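PDB 2JC4: exodeoxyribonuclease III from Neisseria meningitidis, which probably removes nucleotides from the 3' end of double-stranded DNA in repair, as a metal-dependent 3'-5' exonuclease of the AP endonuclease/exonuclease III family. Local coordinates for residues 53-58 with 71-76; 115-120 with 167-172. One frame throughout, in Å; residues are numbered along the deposited sequence. Where two conformers were deposited one is given.

Contact 1 (53-58 with 71-76); sequences HCVWSG and SVPQDV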
loop_
_atom_site.group_PDB
_atom_site.type_symbol
_atom_site.label_atom_id
_atom_site.label_comp_id
_atom_site.label_asym_id
_atom_site.label_seq_id
_atom_site.Cartn_x
_atom_site.Cartn_y
_atom_site.Cartn_z
ATOM N N HIS A 53 1.335 -1.205 -18.805
ATOM C CA HIS A 53 1.731 -2.589 -18.498
ATOM C C HIS A 53 1.251 -2.972 -17.095
ATOM O O HIS A 53 1.314 -2.154 -16.184
ATOM C CB HIS A 53 3.235 -2.725 -18.589
ATOM C CG HIS A 53 3.779 -2.405 -19.948
ATOM N ND1 HIS A 53 3.614 -3.246 -21.029
ATOM C CD2 HIS A 53 4.460 -1.331 -20.404
ATOM C CE1 HIS A 53 4.183 -2.705 -22.092
ATOM N NE2 HIS A 53 4.702 -1.541 -21.739
ATOM N N CYS A 54 0.730 -4.195 -16.947
ATOM C CA CYS A 54 0.145 -4.643 -15.693
ATOM C C CYS A 54 0.714 -5.976 -15.307
ATOM O O CYS A 54 0.804 -6.868 -16.161
ATOM C CB CYS A 54 -1.365 -4.860 -15.863
ATOM S SG CYS A 54 -2.232 -3.397 -16.371
ATOM N N VAL A 55 1.089 -6.131 -14.036
ATOM C CA VAL A 55 1.310 -7.469 -13.479
ATOM C C VAL A 55 0.469 -7.579 -12.227
ATOM O O VAL A 55 0.237 -6.575 -11.559
ATOM C CB VAL A 55 2.797 -7.782 -13.187
ATOM C CG1 VAL A 55 3.608 -7.767 -14.519
ATOM C CG2 VAL A 55 3.403 -6.805 -12.143
ATOM N N TRP A 56 -0.031 -8.771 -11.936
ATOM C CA TRP A 56 -0.957 -8.883 -10.818
ATOM C C TRP A 56 -1.004 -10.283 -10.250
ATOM O O TRP A 56 -0.523 -11.259 -10.872
ATOM C CB TRP A 56 -2.373 -8.442 -11.241
ATOM C CG TRP A 56 -2.988 -9.349 -12.277
ATOM C CD1 TRP A 56 -3.852 -10.389 -12.042
ATOM C CD2 TRP A 56 -2.796 -9.302 -13.715
ATOM N NE1 TRP A 56 -4.210 -10.985 -13.238
ATOM C CE2 TRP A 56 -3.579 -10.341 -14.274
ATOM C CE3 TRP A 56 -2.059 -8.482 -14.572
ATOM C CZ2 TRP A 56 -3.626 -10.589 -15.644
ATOM C CZ3 TRP A 56 -2.110 -8.730 -15.949
ATOM C CH2 TRP A 56 -2.893 -9.771 -16.464
ATOM N N SER A 57 -1.640 -10.372 -9.083
ATOM C CA SER A 57 -1.784 -11.627 -8.351
ATOM C C SER A 57 -3.133 -11.496 -7.710
ATOM O O SER A 57 -3.307 -10.682 -6.760
ATOM C CB SER A 57 -0.714 -11.738 -7.256
ATOM O OG SER A 57 -0.805 -12.973 -6.549
ATOM N N GLY A 58 -4.093 -12.245 -8.243
ATOM C CA GLY A 58 -5.480 -12.193 -7.747
ATOM C C GLY A 58 -6.006 -13.549 -7.280
ATOM O O GLY A 58 -5.459 -14.589 -7.625
ATOM N N SER A 71 6.332 1.819 -17.886
ATOM C CA SER A 71 7.483 0.914 -18.088
ATOM C C SER A 71 7.121 -0.573 -17.858
ATOM O O SER A 71 6.326 -0.899 -16.991
ATOM C CB SER A 71 8.636 1.316 -17.173
ATOM O OG SER A 71 9.206 2.537 -17.622
ATOM N N VAL A 72 7.736 -1.473 -18.615
ATOM C CA VAL A 72 7.495 -2.903 -18.455
ATOM C C VAL A 72 8.074 -3.364 -17.098
ATOM O O VAL A 72 9.264 -3.129 -16.806
ATOM C CB VAL A 72 8.127 -3.718 -19.647
ATOM C CG1 VAL A 72 7.859 -5.217 -19.528
ATOM C CG2 VAL A 72 7.602 -3.202 -20.998
ATOM N N PRO A 73 7.245 -3.985 -16.243
ATOM C CA PRO A 73 7.842 -4.452 -14.981
ATOM C C PRO A 73 8.750 -5.683 -15.207
ATOM O O PRO A 73 8.341 -6.627 -15.901
ATOM C CB PRO A 73 6.617 -4.816 -14.112
ATOM C CG PRO A 73 5.401 -4.263 -14.866
ATOM C CD PRO A 73 5.806 -4.293 -16.316
ATOM N N GLN A 74 9.960 -5.664 -14.649
ATOM C CA GLN A 74 10.910 -6.776 -14.789
ATOM C C GLN A 74 11.036 -7.615 -13.505
ATOM O O GLN A 74 10.692 -7.138 -12.406
ATOM C CB GLN A 74 12.306 -6.255 -15.168
ATOM C CG GLN A 74 12.312 -5.229 -16.330
ATOM C CD GLN A 74 12.015 -5.892 -17.675
ATOM O OE1 GLN A 74 12.628 -6.910 -18.020
ATOM N NE2 GLN A 74 11.083 -5.319 -18.442
ATOM N N ASP A 75 11.514 -8.852 -13.685
ATOM C CA ASP A 75 11.833 -9.773 -12.598
ATOM C C ASP A 75 10.698 -9.774 -11.575
ATOM O O ASP A 75 10.888 -9.485 -10.396
ATOM C CB ASP A 75 13.184 -9.406 -11.971
ATOM C CG ASP A 75 14.321 -9.423 -12.986
ATOM O OD1 ASP A 75 14.362 -10.328 -13.844
ATOM O OD2 ASP A 75 15.179 -8.531 -12.931
ATOM N N VAL A 76 9.508 -10.079 -12.076
ATOM C CA VAL A 76 8.291 -10.109 -11.259
ATOM C C VAL A 76 8.385 -11.247 -10.248
ATOM O O VAL A 76 8.832 -12.359 -10.613
ATOM C CB VAL A 76 7.049 -10.226 -12.140
ATOM C CG1 VAL A 76 5.796 -10.207 -11.261
ATOM C CG2 VAL A 76 7.011 -9.046 -13.100
#
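H53 and V55 meet V72, P73 and V76 in an apolar surface contact between edge strand 53-57 and the connection that crosses to the second sheet of the DNase I-like beta sandwich. Strand 53-57 is an outermost strand of one six-stranded sheet, and strand 76-78 an outermost strand of the other; 71-76 follows strand 65-69 and turns a corner at D75 into the second sheet. The backbones come nearest at H53 and V72, whose CA atoms lie 5.8 Å apart, and 282 Å² is buried in all.

At this end V72 CG2 sits over one face of the H53 imidazole. It lies 3.6 Å from the ring centroid and 17° off the normal, which meets the geometry of a CH-pi contact. The methyl is offset toward the rim, so its closest ring atom is NE2, with H53 NE2 to V72 CG2 at 3.4 Å. The H53 chi1 of -60° sets CG anti to the carbonyl carbon, beside the backbone N; the side chain crosses V72 obliquely, while H53 CB rests 3.8 Å from P73 CD.

Two residues along the strand, V55 serves two partners with a single methyl. Its CG1 meets P73 CG tip to tip at 4.0 Å and V76 CG2, also tip to tip, at 3.9 Å. The same cluster is continued by strand 91-96, where V55 touches I92, and P73 and V76 both touch A94. Within its own sheet, strand 53-57 is hydrogen-bonded to strand 65-69, through H53 with S69 and V55 with I67.

The two segments meet through methyls, a proline ring and one imidazole face, which is consistent with cohesion by dispersion and with only partial exclusion of water, since V72 remains exposed.

Contact 2 (115-120 with 167-172); sequences PKFKYK and HCSSVE. With 2HP (dihydrogenphosphate ion), chain G; ACT (acetate ion), chain F.
A capping box at the start of helix 170-180 faces helix 115-135 here, and its glutamate, E172, also takes the salt bridge between the two segments. S169 is the N-cap: E172 N donates to S169 OG at 3.2 Å, and S169 N returns a weak bond to E172 OE1 at 3.3 Å. In addition S169 OG donates to E172 OE1 at 2.7 Å, on that oxygen's anti lone pair.

K120, its chain extended beyond CG, crosses E172 at about a right angle and brings NZ to 2.6 Å from E172 OE2, on the anti lone pair, while H167 N reaches OE2 from the syn side at 2.9 Å. K120 NZ also donates to the carbonyls of N108 and N148, so the buried ammonium is shared among three acceptors.

The F117 ring edge meets V171 CG1 at CZ and, at CE1, E172 CD at 3.6 Å, ring and carboxylate planes 78° apart.

H167 ND1 bonds to the carbonyl of N148, a predicted metal ligand, which places the H167 end of the contact next to the probable active site. K116 NZ holds phosphate O1 at 3.0 Å, and H167 NE2 donates at 2.7 Å to O of an acetate, probably from the crystallisation liquor.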
loop_
_atom_site.group_PDB
_atom_site.type_symbol
_atom_site.label_atom_id
_atom_site.label_comp_id
_atom_site.label_asym_id
_atom_site.label_seq_id
_atom_site.Cartn_x
_atom_site.Cartn_y
_atom_site.Cartn_z
ATOM N N PRO A 115 -7.677 -15.036 15.860
ATOM C CA PRO A 115 -6.660 -15.883 15.267
ATOM C C PRO A 115 -5.991 -15.199 14.067
ATOM O O PRO A 115 -4.856 -15.509 13.730
ATOM C CB PRO A 115 -7.438 -17.109 14.770
ATOM C CG PRO A 115 -8.774 -17.050 15.333
ATOM C CD PRO A 115 -9.018 -15.667 15.894
ATOM N N LYS A 116 -6.716 -14.301 13.407
ATOM C CA LYS A 116 -6.141 -13.520 12.290
ATOM C C LYS A 116 -5.038 -12.562 12.736
ATOM O O LYS A 116 -4.222 -12.164 11.939
ATOM C CB LYS A 116 -7.240 -12.799 11.507
ATOM C CG LYS A 116 -8.215 -13.744 10.844
ATOM C CD LYS A 116 -9.340 -13.006 10.136
ATOM C CE LYS A 116 -10.298 -14.049 9.568
ATOM N NZ LYS A 116 -11.317 -13.411 8.688
ATOM N N PHE A 117 -4.993 -12.216 14.018
ATOM C CA PHE A 117 -3.906 -11.404 14.548
ATOM C C PHE A 117 -2.598 -12.210 14.685
ATOM O O PHE A 117 -1.491 -11.648 14.565
ATOM C CB PHE A 117 -4.298 -10.785 15.905
ATOM C CG PHE A 117 -3.429 -9.614 16.312
ATOM C CD1 PHE A 117 -3.568 -8.387 15.669
ATOM C CD2 PHE A 117 -2.485 -9.732 17.340
ATOM C CE1 PHE A 117 -2.811 -7.292 16.063
ATOM C CE2 PHE A 117 -1.709 -8.633 17.710
ATOM C CZ PHE A 117 -1.878 -7.426 17.059
ATOM N N LYS A 118 -2.711 -13.524 14.975
ATOM C CA LYS A 118 -1.522 -14.384 14.967
ATOM C C LYS A 118 -1.015 -14.528 13.526
ATOM O O LYS A 118 0.201 -14.519 13.295
ATOM C CB LYS A 118 -1.779 -15.788 15.584
ATOM C CG LYS A 118 -2.165 -15.746 17.076
ATOM C CD LYS A 118 -1.191 -16.540 17.937
ATOM C CE LYS A 118 -1.300 -16.163 19.416
ATOM N NZ LYS A 118 -2.461 -16.854 20.071
ATOM N N TYR A 119 -1.951 -14.689 12.585
ATOM C CA TYR A 119 -1.623 -14.676 11.149
ATOM C C TYR A 119 -0.891 -13.384 10.830
ATOM O O TYR A 119 0.181 -13.425 10.247
ATOM C CB TYR A 119 -2.864 -14.878 10.283
ATOM C CG TYR A 119 -2.716 -14.680 8.775
ATOM C CD1 TYR A 119 -1.633 -15.230 8.054
ATOM C CD2 TYR A 119 -3.694 -13.972 8.064
ATOM C CE1 TYR A 119 -1.526 -15.031 6.643
ATOM C CE2 TYR A 119 -3.602 -13.781 6.693
ATOM C CZ TYR A 119 -2.500 -14.304 5.992
ATOM O OH TYR A 119 -2.444 -14.115 4.637
ATOM N N LYS A 120 -1.440 -12.241 11.244
ATOM C CA LYS A 120 -0.794 -10.953 10.990
ATOM C C LYS A 120 0.663 -10.950 11.465
ATOM O O LYS A 120 1.551 -10.483 10.744
ATOM C CB LYS A 120 -1.554 -9.783 11.648
ATOM C CG LYS A 120 -1.099 -8.400 11.175
ATOM C CD LYS A 120 -1.982 -7.277 11.782
ATOM C CE LYS A 120 -1.696 -5.898 11.128
ATOM N NZ LYS A 120 -2.731 -4.868 11.466
ATOM N N HIS A 167 -4.927 -2.019 14.437
ATOM C CA HIS A 167 -4.268 -0.955 13.675
ATOM C C HIS A 167 -3.369 -0.032 14.471
ATOM O O HIS A 167 -2.380 0.457 13.931
ATOM C CB HIS A 167 -5.229 -0.100 12.812
ATOM C CG HIS A 167 -6.138 -0.897 11.940
ATOM N ND1 HIS A 167 -5.688 -1.912 11.119
ATOM C CD2 HIS A 167 -7.488 -0.851 11.784
ATOM C CE1 HIS A 167 -6.718 -2.446 10.483
ATOM N NE2 HIS A 167 -7.820 -1.814 10.860
ATOM N N CYS A 168 -3.722 0.211 15.734
ATOM C CA CYS A 168 -3.029 1.200 16.566
ATOM C C CYS A 168 -2.336 0.641 17.820
ATOM O O CYS A 168 -1.966 1.415 18.719
ATOM C CB CYS A 168 -4.038 2.273 16.998
ATOM S SG CYS A 168 -4.882 3.037 15.608
ATOM N N SER A 169 -2.180 -0.676 17.898
ATOM C CA SER A 169 -1.550 -1.298 19.077
ATOM C C SER A 169 -0.033 -1.145 19.098
ATOM O O SER A 169 0.639 -1.006 18.048
ATOM C CB SER A 169 -1.931 -2.796 19.215
ATOM O OG SER A 169 -1.268 -3.588 18.231
ATOM N N SER A 170 0.510 -1.156 20.304
ATOM C CA SER A 170 1.958 -1.105 20.520
ATOM C C SER A 170 2.693 -2.223 19.774
ATOM O O SER A 170 3.744 -1.991 19.127
ATOM C CB SER A 170 2.260 -1.119 22.027
ATOM O OG SER A 170 1.784 -2.319 22.659
ATOM N N VAL A 171 2.146 -3.428 19.797
ATOM C CA VAL A 171 2.845 -4.518 19.099
ATOM C C VAL A 171 2.829 -4.352 17.565
ATOM O O VAL A 171 3.841 -4.583 16.908
ATOM C CB VAL A 171 2.368 -5.928 19.548
ATOM C CG1 VAL A 171 0.888 -6.170 19.194
ATOM C CG2 VAL A 171 3.298 -7.003 18.994
ATOM N N GLU A 172 1.687 -3.962 17.008
ATOM C CA GLU A 172 1.609 -3.658 15.563
ATOM C C GLU A 172 2.591 -2.564 15.214
ATOM O O GLU A 172 3.296 -2.636 14.188
ATOM C CB GLU A 172 0.198 -3.217 15.190
ATOM C CG GLU A 172 -0.795 -4.378 15.034
ATOM C CD GLU A 172 -2.251 -3.878 14.992
ATOM O OE1 GLU A 172 -2.713 -3.332 16.006
ATOM O OE2 GLU A 172 -2.926 -4.010 13.950
HETATM P P 2HP G . -10.251 -14.918 5.223
HETATM O O1 2HP G . -10.601 -13.528 5.796
HETATM O O2 2HP G . -9.411 -15.869 6.089
HETATM O O3 2HP G . -9.499 -14.627 3.809
HETATM O O4 2HP G . -11.678 -15.599 4.937
HETATM C C ACT F . -9.957 -1.342 8.162
HETATM O O ACT F . -10.048 -1.921 9.265
HETATM O OXT ACT F . -10.765 -1.677 7.258
HETATM C CH3 ACT F . -8.897 -0.313 8.004
#

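How the contacts relate
Both contacts lie in the same DNase I-like domain but on opposite sides of the chain's centre, their own centres 30 Å apart and their nearest atoms about 11 Å apart. Contact 1 is a surface contact between an edge strand and the connection crossing to the other sheet, away from the metal and catalytic residues. Contact 2 is buried, joins two helix starts, and its H167 end reaches N148, a predicted metal ligand. They share no helix or strand. Their chemistry follows: methyl, proline and imidazole-face packing in contact 1, against a charged pair in contact 2 whose carboxylate is also gripped by a helix cap and a backbone N-H.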